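Local coordinates for beta-ketoacyl-[acyl-carrier-protein] synthase FabY (Pseudomonas aeruginosa, PDB 4CW4) that initiates fatty acid synthesis by condensing acetyl-CoA with malonyl-ACP to form acetoacetyl-ACP, at residues 42-47 against 76-81; 201-206 against 369-374; 348-353 against 502-507; 409-414 against 450-455. All blocks are in the same frame, centred on the assembly; numbering follows the deposited sequence.

Contact 1 of 4, residues 42-47 against 76-81. With SO4 (sulfate ion), chain B.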
# COMPACT_ATOMS: atom_id res chain seq x y z
N ALA A 42 26.52 19.05 23.22
CA ALA A 42 25.51 18.38 22.38
C ALA A 42 26.14 17.76 21.14
O ALA A 42 25.78 16.65 20.76
CB ALA A 42 24.42 19.33 21.98
N ARG A 43 27.06 18.49 20.53
CA ARG A 43 27.77 18.00 19.34
C ARG A 43 28.62 16.79 19.69
O ARG A 43 28.57 15.79 18.99
CB ARG A 43 28.63 19.10 18.71
CG ARG A 43 29.65 18.58 17.70
CD ARG A 43 30.25 19.67 16.81
NE ARG A 43 30.94 20.65 17.64
CZ ARG A 43 30.50 21.87 17.91
NH1 ARG A 43 29.36 22.34 17.38
NH2 ARG A 43 31.20 22.65 18.71
N GLN A 44 29.39 16.88 20.77
CA GLN A 44 30.31 15.81 21.11
C GLN A 44 29.54 14.56 21.54
O GLN A 44 29.95 13.44 21.27
CB GLN A 44 31.30 16.28 22.17
CG GLN A 44 32.29 17.28 21.60
CD GLN A 44 33.00 18.14 22.65
OE1 GLN A 44 32.81 17.99 23.87
NE2 GLN A 44 33.81 19.06 22.17
N GLU A 45 28.41 14.75 22.21
CA GLU A 45 27.58 13.62 22.59
C GLU A 45 27.05 12.89 21.35
O GLU A 45 27.10 11.66 21.25
CB GLU A 45 26.40 14.09 23.43
CG GLU A 45 25.55 12.93 23.93
CD GLU A 45 24.34 13.39 24.70
OE1 GLU A 45 23.49 14.13 24.12
OE2 GLU A 45 24.24 13.02 25.89
N THR A 46 26.52 13.64 20.39
CA THR A 46 26.01 13.03 19.16
C THR A 46 27.12 12.36 18.37
O THR A 46 26.93 11.25 17.87
CB THR A 46 25.29 14.07 18.31
OG1 THR A 46 24.10 14.47 19.00
CG2 THR A 46 24.92 13.51 16.95
N LEU A 47 28.27 13.01 18.24
CA LEU A 47 29.43 12.40 17.58
C LEU A 47 29.90 11.12 18.25
O LEU A 47 30.20 10.14 17.56
CB LEU A 47 30.59 13.40 17.44
CG LEU A 47 30.39 14.59 16.50
CD1 LEU A 47 31.62 15.51 16.51
CD2 LEU A 47 30.07 14.16 15.08
N ASP A 76 37.89 14.19 22.66
CA ASP A 76 38.91 13.50 21.89
C ASP A 76 38.28 12.85 20.66
O ASP A 76 38.89 12.80 19.61
CB ASP A 76 39.61 12.43 22.73
CG ASP A 76 40.30 13.00 23.97
OD1 ASP A 76 40.77 14.17 23.95
OD2 ASP A 76 40.38 12.27 24.97
N ILE A 77 37.05 12.36 20.80
CA ILE A 77 36.38 11.70 19.68
C ILE A 77 36.12 12.70 18.57
O ILE A 77 36.30 12.39 17.41
CB ILE A 77 35.09 11.00 20.12
CG1 ILE A 77 35.45 9.75 20.92
CG2 ILE A 77 34.21 10.65 18.90
CD1 ILE A 77 34.28 9.02 21.52
N GLU A 78 35.68 13.90 18.93
CA GLU A 78 35.44 14.92 17.92
C GLU A 78 36.72 15.26 17.17
O GLU A 78 36.72 15.31 15.96
CB GLU A 78 34.85 16.18 18.53
CG GLU A 78 34.64 17.30 17.54
CD GLU A 78 34.12 18.56 18.19
OE1 GLU A 78 34.54 18.90 19.31
OE2 GLU A 78 33.31 19.23 17.55
N ARG A 79 37.81 15.49 17.90
CA ARG A 79 39.08 15.78 17.26
C ARG A 79 39.49 14.66 16.32
O ARG A 79 39.85 14.89 15.16
CB ARG A 79 40.16 15.98 18.34
CG ARG A 79 41.59 15.82 17.85
CD ARG A 79 42.52 15.64 19.02
NE ARG A 79 43.28 14.40 18.88
CZ ARG A 79 42.95 13.23 19.42
NH1 ARG A 79 41.85 13.10 20.15
NH2 ARG A 79 43.73 12.17 19.23
N ARG A 80 39.44 13.43 16.82
CA ARG A 80 40.00 12.28 16.13
C ARG A 80 39.12 11.72 15.01
O ARG A 80 39.65 11.25 14.00
CB ARG A 80 40.27 11.19 17.16
CG ARG A 80 41.11 10.03 16.67
CD ARG A 80 41.69 9.31 17.87
NE ARG A 80 42.37 8.07 17.50
CZ ARG A 80 43.32 7.49 18.23
NH1 ARG A 80 43.72 8.04 19.37
NH2 ARG A 80 43.88 6.37 17.81
N TYR A 81 37.81 11.76 15.19
CA TYR A 81 36.90 11.04 14.30
C TYR A 81 35.90 11.91 13.54
O TYR A 81 35.21 11.40 12.66
CB TYR A 81 36.11 9.97 15.07
CG TYR A 81 36.97 8.94 15.76
CD1 TYR A 81 37.41 7.82 15.08
CD2 TYR A 81 37.34 9.09 17.09
CE1 TYR A 81 38.21 6.86 15.72
CE2 TYR A 81 38.12 8.15 17.72
CZ TYR A 81 38.56 7.05 17.03
OH TYR A 81 39.34 6.12 17.67
S SO4 B . 41.57 4.99 15.09
O1 SO4 B . 42.99 4.67 15.25
O2 SO4 B . 40.80 4.31 16.14
O3 SO4 B . 41.38 6.44 15.19
O4 SO4 B . 41.11 4.51 13.78
O HOH W 1 33.53 21.47 19.73

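Contact 2 of 4, residues 201-206 against 369-374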
# COMPACT_ATOMS: atom_id res chain seq x y z
N ASP A 201 13.37 1.94 18.87
CA ASP A 201 13.90 3.27 19.24
C ASP A 201 12.73 4.21 19.61
O ASP A 201 12.76 4.87 20.66
CB ASP A 201 14.73 3.84 18.09
CG ASP A 201 15.44 5.12 18.45
OD1 ASP A 201 15.99 5.24 19.57
OD2 ASP A 201 15.43 6.03 17.60
N ALA A 202 11.69 4.25 18.77
CA ALA A 202 10.55 5.13 19.04
C ALA A 202 9.84 4.79 20.37
O ALA A 202 9.49 5.67 21.15
CB ALA A 202 9.57 5.10 17.88
N ILE A 203 9.59 3.51 20.61
CA ILE A 203 8.85 3.08 21.79
C ILE A 203 9.65 3.37 23.05
O ILE A 203 9.12 3.83 24.04
CB ILE A 203 8.53 1.57 21.69
CG1 ILE A 203 7.51 1.34 20.58
CG2 ILE A 203 8.05 1.00 23.03
CD1 ILE A 203 6.14 1.98 20.83
N ARG A 204 10.94 3.09 23.01
CA ARG A 204 11.78 3.31 24.18
C ARG A 204 12.02 4.79 24.46
O ARG A 204 12.30 5.17 25.60
CB ARG A 204 13.12 2.57 24.04
CG ARG A 204 13.00 1.05 24.03
CD ARG A 204 14.32 0.37 24.14
NE ARG A 204 14.19 -1.08 23.98
CZ ARG A 204 13.83 -1.91 24.95
NH1 ARG A 204 13.57 -1.45 26.18
NH2 ARG A 204 13.74 -3.22 24.70
N SER A 205 11.90 5.63 23.44
CA SER A 205 12.07 7.07 23.61
C SER A 205 10.97 7.67 24.46
O SER A 205 11.12 8.78 24.94
CB SER A 205 12.08 7.80 22.26
OG SER A 205 10.77 7.99 21.74
N THR A 206 9.86 6.97 24.65
CA THR A 206 8.76 7.53 25.44
C THR A 206 9.06 7.60 26.93
O THR A 206 8.41 8.36 27.63
CB THR A 206 7.45 6.72 25.30
OG1 THR A 206 7.61 5.43 25.91
CG2 THR A 206 7.01 6.58 23.84
N TYR A 369 9.48 6.44 13.10
CA TYR A 369 8.19 6.31 13.77
C TYR A 369 7.96 7.45 14.75
O TYR A 369 8.89 7.91 15.42
CB TYR A 369 8.07 4.95 14.50
CG TYR A 369 7.98 3.85 13.51
CD1 TYR A 369 6.79 3.60 12.86
CD2 TYR A 369 9.11 3.12 13.15
CE1 TYR A 369 6.71 2.64 11.89
CE2 TYR A 369 9.04 2.17 12.18
CZ TYR A 369 7.85 1.93 11.55
OH TYR A 369 7.75 0.98 10.55
N VAL A 370 6.71 7.89 14.84
CA VAL A 370 6.28 8.72 15.96
C VAL A 370 5.24 7.95 16.75
O VAL A 370 4.50 7.13 16.19
CB VAL A 370 5.70 10.09 15.52
CG1 VAL A 370 6.78 10.96 14.85
CG2 VAL A 370 4.47 9.93 14.63
N VAL A 371 5.21 8.21 18.04
CA VAL A 371 4.21 7.63 18.93
C VAL A 371 3.26 8.74 19.32
O VAL A 371 3.69 9.73 19.88
CB VAL A 371 4.84 7.01 20.18
CG1 VAL A 371 3.78 6.30 21.01
CG2 VAL A 371 5.96 6.07 19.82
N LEU A 372 1.98 8.58 18.98
CA LEU A 372 0.95 9.55 19.32
C LEU A 372 0.08 9.00 20.44
O LEU A 372 -0.21 7.80 20.49
CB LEU A 372 0.04 9.83 18.12
CG LEU A 372 0.73 10.21 16.81
CD1 LEU A 372 -0.30 10.44 15.71
CD2 LEU A 372 1.61 11.46 17.02
N MET A 373 -0.37 9.91 21.30
CA MET A 373 -1.43 9.58 22.25
C MET A 373 -2.45 10.69 22.24
O MET A 373 -2.11 11.82 21.93
CB MET A 373 -0.89 9.46 23.67
CG MET A 373 -0.02 8.28 23.92
SD MET A 373 0.53 8.23 25.64
CE MET A 373 1.43 6.66 25.58
N ASP A 374 -3.68 10.38 22.61
CA ASP A 374 -4.61 11.45 22.92
C ASP A 374 -4.14 12.21 24.16
O ASP A 374 -3.42 11.69 25.01
CB ASP A 374 -6.04 10.94 23.10
CG ASP A 374 -6.22 10.10 24.34
OD1 ASP A 374 -6.52 10.67 25.43
OD2 ASP A 374 -6.09 8.87 24.22

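Contact 3 of 4, residues 348-353 against 502-507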
# COMPACT_ATOMS: atom_id res chain seq x y z
N PHE A 348 29.66 14.21 -4.50
CA PHE A 348 28.40 13.52 -4.35
C PHE A 348 27.73 13.85 -3.02
O PHE A 348 26.55 13.60 -2.87
CB PHE A 348 28.56 12.02 -4.51
CG PHE A 348 28.85 11.61 -5.92
CD1 PHE A 348 27.87 11.66 -6.87
CD2 PHE A 348 30.12 11.18 -6.30
CE1 PHE A 348 28.12 11.30 -8.19
CE2 PHE A 348 30.38 10.81 -7.61
CZ PHE A 348 29.37 10.88 -8.56
N ARG A 349 28.47 14.42 -2.08
CA ARG A 349 27.85 14.89 -0.84
C ARG A 349 26.90 16.05 -1.09
O ARG A 349 26.05 16.34 -0.25
CB ARG A 349 28.90 15.26 0.20
CG ARG A 349 29.68 14.01 0.61
CD ARG A 349 30.83 14.20 1.57
NE ARG A 349 31.28 12.86 1.98
CZ ARG A 349 32.14 12.10 1.31
NH1 ARG A 349 32.73 12.57 0.21
NH2 ARG A 349 32.45 10.90 1.75
N ARG A 350 27.02 16.69 -2.25
CA ARG A 350 26.13 17.79 -2.61
C ARG A 350 25.19 17.37 -3.74
O ARG A 350 24.71 18.20 -4.52
CB ARG A 350 26.94 19.03 -2.99
CG ARG A 350 27.75 19.58 -1.82
CD ARG A 350 28.63 20.73 -2.23
NE ARG A 350 27.86 21.88 -2.67
CZ ARG A 350 28.35 22.98 -3.21
NH1 ARG A 350 29.66 23.12 -3.38
NH2 ARG A 350 27.53 23.95 -3.59
N ALA A 351 24.89 16.08 -3.83
CA ALA A 351 24.01 15.62 -4.91
C ALA A 351 22.60 16.20 -4.78
O ALA A 351 21.91 16.39 -5.79
CB ALA A 351 23.94 14.11 -4.96
N SER A 352 22.19 16.46 -3.55
CA SER A 352 20.85 16.94 -3.25
C SER A 352 20.88 18.42 -2.88
O SER A 352 21.38 18.80 -1.81
CB SER A 352 20.22 16.10 -2.15
OG SER A 352 18.85 16.42 -2.01
N ARG A 353 20.34 19.23 -3.79
CA ARG A 353 20.44 20.70 -3.77
C ARG A 353 19.06 21.35 -3.89
O ARG A 353 18.76 22.00 -4.90
CB ARG A 353 21.32 21.14 -4.95
CG ARG A 353 22.80 20.80 -4.78
CD ARG A 353 23.50 20.73 -6.15
NE ARG A 353 24.95 20.51 -6.09
CZ ARG A 353 25.88 21.46 -6.18
NH1 ARG A 353 25.53 22.75 -6.28
NH2 ARG A 353 27.16 21.13 -6.16
N ILE A 502 20.00 25.01 3.92
CA ILE A 502 20.20 24.13 2.76
C ILE A 502 21.67 24.29 2.39
O ILE A 502 22.05 25.10 1.55
CB ILE A 502 19.27 24.49 1.58
CG1 ILE A 502 17.82 24.60 2.07
CG2 ILE A 502 19.43 23.43 0.49
CD1 ILE A 502 16.82 24.95 0.98
N LYS A 503 22.53 23.53 3.06
CA LYS A 503 23.97 23.82 3.02
C LYS A 503 24.64 23.38 1.74
O LYS A 503 25.76 23.78 1.45
CB LYS A 503 24.68 23.21 4.23
CG LYS A 503 24.21 23.81 5.51
CD LYS A 503 24.91 23.23 6.72
CE LYS A 503 24.30 23.82 7.94
NZ LYS A 503 24.09 22.80 8.97
N THR A 504 23.95 22.54 0.96
CA THR A 504 24.50 22.03 -0.27
C THR A 504 24.42 23.00 -1.45
O THR A 504 25.06 22.77 -2.47
CB THR A 504 23.75 20.77 -0.68
OG1 THR A 504 22.35 21.08 -0.73
CG2 THR A 504 23.99 19.64 0.31
N ILE A 505 23.66 24.09 -1.31
CA ILE A 505 23.52 25.06 -2.40
C ILE A 505 24.34 26.31 -2.13
O ILE A 505 24.60 26.66 -0.97
CB ILE A 505 22.02 25.42 -2.71
CG1 ILE A 505 21.41 26.29 -1.61
CG2 ILE A 505 21.22 24.13 -2.91
CD1 ILE A 505 20.01 26.78 -1.96
N ASP A 506 24.74 26.99 -3.20
CA ASP A 506 25.51 28.21 -3.05
C ASP A 506 24.66 29.43 -3.07
O ASP A 506 25.05 30.49 -2.57
CB ASP A 506 26.56 28.29 -4.14
CG ASP A 506 27.67 27.34 -3.89
OD1 ASP A 506 28.16 27.36 -2.75
OD2 ASP A 506 28.01 26.55 -4.78
N LYS A 507 23.52 29.28 -3.71
CA LYS A 507 22.49 30.27 -3.73
C LYS A 507 21.26 29.63 -4.36
O LYS A 507 21.32 28.57 -5.00
CB LYS A 507 22.89 31.51 -4.51
CG LYS A 507 22.71 31.45 -6.00
CD LYS A 507 22.52 32.86 -6.56
CE LYS A 507 21.91 32.80 -7.94
NZ LYS A 507 22.62 31.78 -8.76
O HOH W 2 30.36 25.59 -4.71
O HOH W 3 26.65 25.65 -7.10

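Contact 4 of 4, residues 409-414 against 450-455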
# COMPACT_ATOMS: atom_id res chain seq x y z
N GLY A 409 -2.79 19.87 -6.99
CA GLY A 409 -3.33 19.47 -5.70
C GLY A 409 -2.59 20.08 -4.52
O GLY A 409 -3.18 20.33 -3.47
N ASN A 410 -1.29 20.29 -4.67
CA ASN A 410 -0.51 20.81 -3.55
C ASN A 410 -0.88 22.27 -3.21
O ASN A 410 -0.67 22.70 -2.09
CB ASN A 410 0.99 20.63 -3.86
CG ASN A 410 1.89 20.77 -2.65
OD1 ASN A 410 3.00 21.25 -2.79
ND2 ASN A 410 1.48 20.29 -1.50
N TYR A 411 -1.49 23.00 -4.14
CA TYR A 411 -2.03 24.32 -3.80
C TYR A 411 -3.07 24.18 -2.70
O TYR A 411 -3.11 24.95 -1.74
CB TYR A 411 -2.66 25.01 -5.01
CG TYR A 411 -1.66 25.64 -5.96
CD1 TYR A 411 -1.11 24.90 -7.00
CD2 TYR A 411 -1.28 26.97 -5.83
CE1 TYR A 411 -0.20 25.45 -7.88
CE2 TYR A 411 -0.37 27.54 -6.71
CZ TYR A 411 0.18 26.77 -7.72
OH TYR A 411 1.08 27.29 -8.62
N LEU A 412 -3.94 23.20 -2.88
CA LEU A 412 -5.05 22.95 -1.97
C LEU A 412 -4.56 22.46 -0.60
O LEU A 412 -5.04 22.93 0.43
CB LEU A 412 -6.01 21.94 -2.57
CG LEU A 412 -6.97 22.48 -3.65
CD1 LEU A 412 -6.27 23.12 -4.82
CD2 LEU A 412 -7.87 21.36 -4.13
N THR A 413 -3.60 21.53 -0.59
CA THR A 413 -3.13 21.00 0.69
C THR A 413 -2.43 22.08 1.52
O THR A 413 -2.66 22.19 2.72
CB THR A 413 -2.23 19.75 0.56
OG1 THR A 413 -0.96 20.07 -0.02
CG2 THR A 413 -2.89 18.69 -0.32
N VAL A 414 -1.58 22.88 0.89
CA VAL A 414 -0.86 23.92 1.62
C VAL A 414 -1.82 25.00 2.13
O VAL A 414 -1.76 25.40 3.28
CB VAL A 414 0.29 24.53 0.79
CG1 VAL A 414 0.98 25.65 1.57
CG2 VAL A 414 1.30 23.43 0.39
N GLU A 450 7.06 24.23 -6.42
CA GLU A 450 6.84 24.29 -4.99
C GLU A 450 7.01 25.69 -4.45
O GLU A 450 6.23 26.14 -3.63
CB GLU A 450 7.72 23.31 -4.21
CG GLU A 450 7.28 23.24 -2.75
CD GLU A 450 8.05 22.29 -1.85
OE1 GLU A 450 9.19 21.89 -2.18
OE2 GLU A 450 7.55 22.00 -0.74
N SER A 451 8.04 26.40 -4.89
CA SER A 451 8.20 27.76 -4.41
C SER A 451 7.03 28.65 -4.83
O SER A 451 6.60 29.51 -4.07
CB SER A 451 9.55 28.36 -4.84
OG SER A 451 9.63 28.58 -6.24
N GLU A 452 6.50 28.43 -6.03
CA GLU A 452 5.35 29.21 -6.46
C GLU A 452 4.14 28.94 -5.57
O GLU A 452 3.43 29.87 -5.20
CB GLU A 452 5.01 28.92 -7.92
CG GLU A 452 3.81 29.70 -8.39
CD GLU A 452 3.70 29.76 -9.89
OE1 GLU A 452 4.36 28.95 -10.57
OE2 GLU A 452 2.95 30.62 -10.38
N ILE A 453 3.89 27.68 -5.22
CA ILE A 453 2.80 27.38 -4.28
C ILE A 453 3.02 28.06 -2.93
O ILE A 453 2.12 28.71 -2.40
CB ILE A 453 2.70 25.87 -4.06
CG1 ILE A 453 2.21 25.20 -5.34
CG2 ILE A 453 1.76 25.55 -2.90
CD1 ILE A 453 2.43 23.70 -5.37
N LEU A 454 4.20 27.90 -2.35
CA LEU A 454 4.43 28.50 -1.03
C LEU A 454 4.34 30.03 -1.07
O LEU A 454 3.77 30.64 -0.18
CB LEU A 454 5.79 28.07 -0.46
CG LEU A 454 5.99 26.57 -0.28
CD1 LEU A 454 7.41 26.28 0.16
CD2 LEU A 454 4.98 26.00 0.70
N ASP A 455 4.91 30.62 -2.10
CA ASP A 455 4.86 32.07 -2.26
C ASP A 455 3.43 32.56 -2.38
O ASP A 455 3.06 33.58 -1.77
CB ASP A 455 5.66 32.46 -3.49
CG ASP A 455 6.01 33.93 -3.52
OD1 ASP A 455 6.54 34.46 -2.51
OD2 ASP A 455 5.77 34.53 -4.58

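Contact 1 of 4, residues 42-47 against 76-81
Glu78 reaches across from helix 74-87 to helix 40-53 and makes most of this join. Its chain leaves the backbone with CG anti to N and stays extended beyond it, so the carboxylate arrives between Arg43 and Gln44. OE2 offers its syn lone pair to Arg43 NE at 2.8 Å, a bent but short salt bridge in which carboxylate and guanidinium lie only 27° from coplanar. The arginine comes in edge-on, bent at chi3. OE1 takes the amide of Gln44: NE2 donates from 3.0 Å, nearly straight at 164°, but approaches from above the carboxylate plane. A water ties off the polar cluster, accepting from Arg43 NH2 at 2.8 Å and donating to Glu78 OE1 at 2.8 Å.

Nearer the backbone the contact turns apolar: Leu47 crosses the aliphatic part of Glu78 obliquely, its CD1 resting 3.7 Å from Glu78 CG, and the same leucine also packs on Ile85 and Phe86 farther along helix 74-87. The two helical segments cross at 66°, their axes coming within 9.2 Å, so the meeting is confined to a small patch around Gln44 and Glu78. On the tail of the second segment Arg80 and Tyr81 hold a sulfate, probably from the crystallisation liquor, with Arg84 and the backbone N of Glu67.

With a guanidinium, an amide and a water all donating to it, the Glu78 carboxylate is probably kept ionised, and its two oxygens, pulled toward different donors, fix how it is turned between the helices.

Contact 2 of 4, residues 201-206 against 369-374
In the layered alpha-beta-alpha-beta-alpha thiolase fold, helix 190-204 packs on one face of the sheet of the N-terminal half, and here its end, with the turn after it, lies on strand 366-374. That strand runs antiparallel to both of its neighbours, 10-19 and 307-314; on its other face Leu372 meets helix 288-301. Every residue that touches is buried.

Val371 points at the helix, and its CG2 branch, anti to the carbonyl carbon, does the touching. Three residues come round this one methyl. The carbonyl O of Ala202 is 3.8 Å from Val371 CG2. Ile203 starts out pointing away from the strand, but its torsions (chi1 -69°, chi2 -64°) turn the chain back, bringing CD1 to 4.2 Å from Val371 CG2. Thr206, in the turn, crosses the valine at about a right angle and sets its own CG2 at 4.2 Å from Val371 CG2.

Two residues earlier on the strand, hence on the same face, Tyr369 CB meets Ala202 CB at 3.7 Å, close because the alanine ends at CB and the tyrosine ring leads away. That ring has CG anti to the carbonyl carbon, and its hydroxyl is hydrogen-bonded to Ser195 and Ser226.

Two side-chain hydroxyls turn back on the carbonyls of the segment 201-206. Ser205 OG donates to Ala202 O at 2.7 Å from above the carbonyl plane, and also receives the N-H of Phe15. Thr206 OG1 donates to Ile203 O at 2.9 Å, almost along the C=O axis (165°), while Thr206 N reaches that same oxygen at 3.3 Å.

Contact 3 of 4, residues 348-353 against 502-507
Two nitrogens of Arg350 close on one backbone oxygen: NE lies 2.9 Å and NH2 3.0 Å from Thr504 O. The grip is side-on, the oxygen in the guanidinium plane but both donors above the carbonyl plane. NH2 also makes a salt bridge with Asp506 OD2 at 2.9 Å, fairly straight (162°), that meets the carboxylate from above, the two planes nearly perpendicular (88°). A bend at chi3 of Arg350 brings its edge round to both partners. Two waters widen the link: one accepts from Arg350 NH1, the other from Arg353 NH1, and both donate to Asp506 OD2.

Thr504 sits in the type I beta turn from Ile502 to Ile505, which presents its carbonyl to Arg350 and its hydroxyl to the backbone of Ser352. Joined here are two loops of the ketosynthase, with the Ser352 side chain about 7 Å from that of His477, predicted to be catalytic. Thr504 OG1 donates to Ser352 O at 2.7 Å, on a lone pair in the carbonyl plane. Beside it Ile505 CG2 packs on Arg353 CB at 3.6 Å.

Farther out, Arg353 NH2 lies 3.5 Å above the Arg350 guanidinium plane, toward the rim; Asp506 probably offsets some repulsion. Arg353 NE binds Arg350 O weakly. Ser442 OG is bonded to the backbone N of Arg353, and Ser352 OG to the carbonyl of Lys472 in helix 472-475, on whose Ala473 Thr504 also rests.

Contact 4 of 4, residues 409-414 against 450-455
Asn410 ND2 donates to two acceptors: Thr413 OG1 one turn on in the same helix, at 2.9 Å, and Asn536 OD1 on the strand 532-539. The bond to Thr413 is bent (134°), its oxygen lying somewhat out of the amide plane. Together they fix the rotation of the amide. OD1 of Asn410, which also has a polar partner outside the two helices, comes 3.6 Å from Ile453 CD1.

Ile453 is the residue helix 444-461 pushes into helix 409-425. Its CG1, anti to the carbonyl carbon, sits over the centre of the Tyr411 ring, 3.5 Å from the centroid and 11° off the normal, a CH-pi contact. Its other branch, CG2, anti to the backbone N, rests 3.9 Å from Val414 CG2. These two helices of the C-terminal half of the thiolase fold run side by side, their segments 37° apart in direction, with Val414 touching Asn536 and Ile453 touching Lys538 on the strand beneath.

Beyond Ile453, the side chains of Leu454 and Val414 cross at about a right angle, CD2 of Leu454 4.1 Å from CG1 of Val414. The ring of Tyr411 carries its hydroxyl on toward Glu452, where OH comes 3.6 Å from CG of the extended glutamate chain. Tyr411 packs on Glu607 and Glu452 on His608, both of the second subunit. Glu450 takes the backbone N-H groups of His439, a predicted catalytic residue, and Gly440, and Glu450 OE2 receives in addition the amide of the same Asn536 that holds Asn410.

Overall arrangement
Contacts 3 and 4 lie nearest the predicted active-site residues and approach them from different parts of the chain. The Ser352 side chain of contact 3 is about 7 Å from that of His477, and the Asn410 side chain of contact 4 about 6 Å from that of His439 and about 11 Å from that of Cys286. Contact 4 is nested inside the loop that contact 3 closes; their nearest atoms are about 9 Å apart. Contact 2, away from these residues, lies across the chain's centre from contact 3, their centres 32 Å apart. Contact 1 closes before the others begin, its nearest atoms about 10 Å from contact 3 and its centre 40 Å from that of contact 4.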